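Local coordinates for hypothetical protein PH1789 (Pyrococcus horikoshii, PDB 1WR2) that is of unknown function but contains an ATP-grasp domain, placing it in the ATP-grasp superfamily, at residues Pro58-Ile68 and Ala105-Met115. Residues are numbered along the deposited sequence; the frame is centred on the assembly and turned at random.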
loop_
_atom_site.group_PDB
_atom_site.type_symbol
_atom_site.label_atom_id
_atom_site.label_comp_id
_atom_site.label_asym_id
_atom_site.label_seq_id
_atom_site.Cartn_x
_atom_site.Cartn_y
_atom_site.Cartn_z
ATOM N N PRO A 58 7.236 4.641 18.650
ATOM C CA PRO A 58 7.264 3.224 18.269
ATOM C C PRO A 58 7.277 3.029 16.755
ATOM O O PRO A 58 6.755 3.858 16.010
ATOM C CB PRO A 58 5.992 2.680 18.905
ATOM C CG PRO A 58 5.043 3.831 18.744
ATOM C CD PRO A 58 5.902 5.015 19.156
ATOM N N VAL A 59 7.864 1.926 16.303
ATOM C CA VAL A 59 7.938 1.649 14.873
ATOM C C VAL A 59 7.378 0.282 14.519
ATOM O O VAL A 59 7.051 -0.521 15.397
ATOM C CB VAL A 59 9.393 1.720 14.365
ATOM C CG1 VAL A 59 10.002 3.074 14.719
ATOM C CG2 VAL A 59 10.215 0.588 14.974
ATOM N N VAL A 60 7.280 0.039 13.217
ATOM C CA VAL A 60 6.779 -1.208 12.653
ATOM C C VAL A 60 7.905 -1.849 11.853
ATOM O O VAL A 60 8.659 -1.143 11.183
ATOM C CB VAL A 60 5.621 -0.943 11.657
ATOM C CG1 VAL A 60 5.297 -2.207 10.874
ATOM C CG2 VAL A 60 4.400 -0.455 12.395
ATOM N N LEU A 61 8.037 -3.172 11.931
ATOM C CA LEU A 61 9.042 -3.867 11.134
ATOM C C LEU A 61 8.277 -4.765 10.173
ATOM O O LEU A 61 7.326 -5.443 10.569
ATOM C CB LEU A 61 9.987 -4.710 12.002
ATOM C CG LEU A 61 11.015 -3.974 12.867
ATOM C CD1 LEU A 61 11.960 -5.002 13.481
ATOM C CD2 LEU A 61 11.814 -2.970 12.020
ATOM N N LYS A 62 8.671 -4.744 8.905
ATOM C CA LYS A 62 8.017 -5.555 7.883
ATOM C C LYS A 62 9.073 -6.183 6.990
ATOM O O LYS A 62 9.763 -5.479 6.255
ATOM C CB LYS A 62 7.102 -4.695 7.013
ATOM C CG LYS A 62 6.023 -3.924 7.754
ATOM C CD LYS A 62 5.175 -3.177 6.737
ATOM C CE LYS A 62 4.062 -2.381 7.370
ATOM N NZ LYS A 62 3.178 -1.771 6.326
ATOM N N LEU A 63 9.191 -7.506 7.037
ATOM C CA LEU A 63 10.184 -8.185 6.221
ATOM C C LEU A 63 9.826 -8.106 4.748
ATOM O O LEU A 63 8.683 -8.380 4.353
ATOM C CB LEU A 63 10.322 -9.650 6.643
ATOM C CG LEU A 63 11.420 -10.433 5.928
ATOM C CD1 LEU A 63 12.004 -11.468 6.871
ATOM C CD2 LEU A 63 10.857 -11.076 4.672
ATOM N N MET A 64 10.809 -7.732 3.937
ATOM C CA MET A 64 10.612 -7.613 2.497
ATOM C C MET A 64 11.186 -8.829 1.784
ATOM O O MET A 64 12.365 -9.139 1.922
ATOM C CB MET A 64 11.292 -6.343 1.979
ATOM C CG MET A 64 10.681 -5.044 2.507
ATOM S SD MET A 64 9.009 -4.743 1.865
ATOM C CE MET A 64 7.979 -5.275 3.224
ATOM N N SER A 65 10.337 -9.519 1.030
ATOM C CA SER A 65 10.742 -10.702 0.283
ATOM C C SER A 65 9.757 -10.958 -0.847
ATOM O O SER A 65 8.546 -11.005 -0.624
ATOM C CB SER A 65 10.776 -11.938 1.186
ATOM O OG SER A 65 11.046 -13.099 0.416
ATOM N N PRO A 66 10.263 -11.134 -2.074
ATOM C CA PRO A 66 9.402 -11.391 -3.230
ATOM C C PRO A 66 8.613 -12.684 -3.042
ATOM O O PRO A 66 7.582 -12.885 -3.678
ATOM C CB PRO A 66 10.393 -11.499 -4.386
ATOM C CG PRO A 66 11.582 -10.694 -3.915
ATOM C CD PRO A 66 11.681 -11.088 -2.472
ATOM N N GLN A 67 9.101 -13.560 -2.166
ATOM C CA GLN A 67 8.435 -14.840 -1.912
ATOM C C GLN A 67 7.398 -14.753 -0.803
ATOM O O GLN A 67 6.601 -15.674 -0.618
ATOM C CB GLN A 67 9.448 -15.924 -1.532
ATOM C CG GLN A 67 10.363 -16.364 -2.650
ATOM C CD GLN A 67 11.244 -15.242 -3.151
ATOM O OE1 GLN A 67 11.925 -14.576 -2.371
ATOM N NE2 GLN A 67 11.240 -15.028 -4.466
ATOM N N ILE A 68 7.414 -13.652 -0.060
ATOM C CA ILE A 68 6.477 -13.470 1.037
ATOM C C ILE A 68 5.696 -12.179 0.836
ATOM O O ILE A 68 5.963 -11.173 1.493
ATOM C CB ILE A 68 7.218 -13.407 2.385
ATOM C CG1 ILE A 68 8.197 -14.579 2.496
ATOM C CG2 ILE A 68 6.220 -13.450 3.527
ATOM C CD1 ILE A 68 9.032 -14.559 3.747
ATOM N N ALA A 105 13.212 -18.204 0.543
ATOM C CA ALA A 105 12.907 -16.807 0.243
ATOM C C ALA A 105 14.115 -15.886 0.140
ATOM O O ALA A 105 15.060 -15.987 0.919
ATOM C CB ALA A 105 11.947 -16.255 1.298
ATOM N N GLU A 106 14.082 -14.986 -0.835
ATOM C CA GLU A 106 15.144 -14.001 -0.983
ATOM C C GLU A 106 14.746 -12.876 -0.022
ATOM O O GLU A 106 13.628 -12.369 -0.098
ATOM C CB GLU A 106 15.198 -13.472 -2.424
ATOM C CG GLU A 106 15.998 -12.176 -2.579
ATOM C CD GLU A 106 16.135 -11.714 -4.019
ATOM O OE1 GLU A 106 15.156 -11.819 -4.786
ATOM O OE2 GLU A 106 17.224 -11.225 -4.382
ATOM N N ILE A 107 15.628 -12.508 0.905
ATOM C CA ILE A 107 15.300 -11.438 1.842
ATOM C C ILE A 107 15.922 -10.148 1.324
ATOM O O ILE A 107 17.139 -10.011 1.290
ATOM C CB ILE A 107 15.835 -11.731 3.262
ATOM C CG1 ILE A 107 15.366 -13.109 3.733
ATOM C CG2 ILE A 107 15.334 -10.669 4.232
ATOM C CD1 ILE A 107 13.858 -13.249 3.869
ATOM N N LEU A 108 15.084 -9.211 0.899
ATOM C CA LEU A 108 15.572 -7.944 0.372
ATOM C C LEU A 108 15.891 -6.942 1.470
ATOM O O LEU A 108 16.568 -5.941 1.228
ATOM C CB LEU A 108 14.542 -7.332 -0.581
ATOM C CG LEU A 108 14.244 -8.122 -1.857
ATOM C CD1 LEU A 108 13.198 -7.382 -2.684
ATOM C CD2 LEU A 108 15.525 -8.298 -2.653
ATOM N N GLY A 109 15.394 -7.208 2.673
ATOM C CA GLY A 109 15.636 -6.306 3.784
ATOM C C GLY A 109 14.399 -6.167 4.646
ATOM O O GLY A 109 13.438 -6.906 4.463
ATOM N N VAL A 110 14.420 -5.229 5.588
ATOM C CA VAL A 110 13.284 -5.014 6.473
ATOM C C VAL A 110 12.845 -3.563 6.447
ATOM O O VAL A 110 13.651 -2.654 6.643
ATOM C CB VAL A 110 13.617 -5.386 7.928
ATOM C CG1 VAL A 110 12.422 -5.094 8.818
ATOM C CG2 VAL A 110 13.994 -6.846 8.006
ATOM N N LEU A 111 11.562 -3.350 6.202
ATOM C CA LEU A 111 11.032 -2.003 6.150
ATOM C C LEU A 111 10.765 -1.512 7.570
ATOM O O LEU A 111 10.084 -2.183 8.362
ATOM C CB LEU A 111 9.740 -1.991 5.319
ATOM C CG LEU A 111 9.319 -0.666 4.679
ATOM C CD1 LEU A 111 10.502 -0.061 3.939
ATOM C CD2 LEU A 111 8.158 -0.900 3.718
ATOM N N VAL A 112 11.344 -0.361 7.902
ATOM C CA VAL A 112 11.152 0.249 9.214
ATOM C C VAL A 112 10.230 1.427 8.947
ATOM O O VAL A 112 10.610 2.365 8.249
ATOM C CB VAL A 112 12.472 0.789 9.810
ATOM C CG1 VAL A 112 12.221 1.331 11.204
ATOM C CG2 VAL A 112 13.521 -0.294 9.838
ATOM N N ALA A 113 9.022 1.379 9.495
ATOM C CA ALA A 113 8.055 2.437 9.269
ATOM C C ALA A 113 7.481 2.970 10.570
ATOM O O ALA A 113 7.699 2.409 11.640
ATOM C CB ALA A 113 6.931 1.923 8.384
ATOM N N PRO A 114 6.719 4.066 10.487
ATOM C CA PRO A 114 6.131 4.637 11.695
ATOM C C PRO A 114 4.775 4.025 12.035
ATOM O O PRO A 114 4.130 3.386 11.193
ATOM C CB PRO A 114 6.023 6.117 11.342
ATOM C CG PRO A 114 5.638 6.053 9.873
ATOM C CD PRO A 114 6.576 4.980 9.338
ATOM N N MET A 115 4.369 4.197 13.289
ATOM C CA MET A 115 3.069 3.731 13.739
ATOM C C MET A 115 2.134 4.884 13.398
ATOM O O MET A 115 2.059 5.880 14.123
ATOM C CB MET A 115 3.079 3.482 15.247
ATOM C CG MET A 115 3.616 2.114 15.651
ATOM S SD MET A 115 2.532 0.770 15.099
ATOM C CE MET A 115 1.215 0.902 16.316
HETATM O O HOH W 1 5.924 6.081 14.992
HETATM O O HOH W 2 13.742 -13.815 -5.729
#
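With chi1 at 174°, Ser-65 turns OG away from its own N to hydrogen-bond Glu-106 O (2.7 Å) from above the carbonyl plane. Gln-67 bends at chi2 (63°), folding its amide back over Ala-105 until OE1 takes the N-H of Glu-106, N to OE1 2.7 Å and nearly straight at 164°. Side chains thus hold both backbone N and O of Glu-106 where the strand pairing has ended. Serine is short enough for this and also accepts the N-H of Gln-67, N to OG 3.3 Å, closing an ST turn, while the amide's NE2 shares a water with Glu-106 OE1. Strands 59-64 and 109-114 are the central, antiparallel pair of a four-stranded sheet within the ATP-grasp domain, flanked by strands 40-42 and 77-81. Backbone bonds join Val-60 to Ala-113 and Lys-62 to Leu-111; Met-64 N reaches Gly-109 O at 2.8 Å, and Met-64 O receives Leu-108 N. At Gly-109 a CB would jam against the preceding carbonyl O, which calls for glycine. Branched side chains suit the buried face of Leu-61, Leu-63, Val-110 and Val-112: Leu-61 CD2 lies 3.9 Å from both Val-110 CG1 and Val-112 CG2, and helix 84-101 covers Leu-63 and Val-110. Where this face ends, the Leu-63 and Ile-107 side chains cross at about a right angle, CD2 to CD1 3.8 Å. On the other face Lys-62 packs CB on Leu-111 CB, then runs extended to a salt bridge with Glu-22. At the far end flexible Met-115 bends so that SD meets Val-60 CG2 at 3.5 Å, its CG resting against Pro-58.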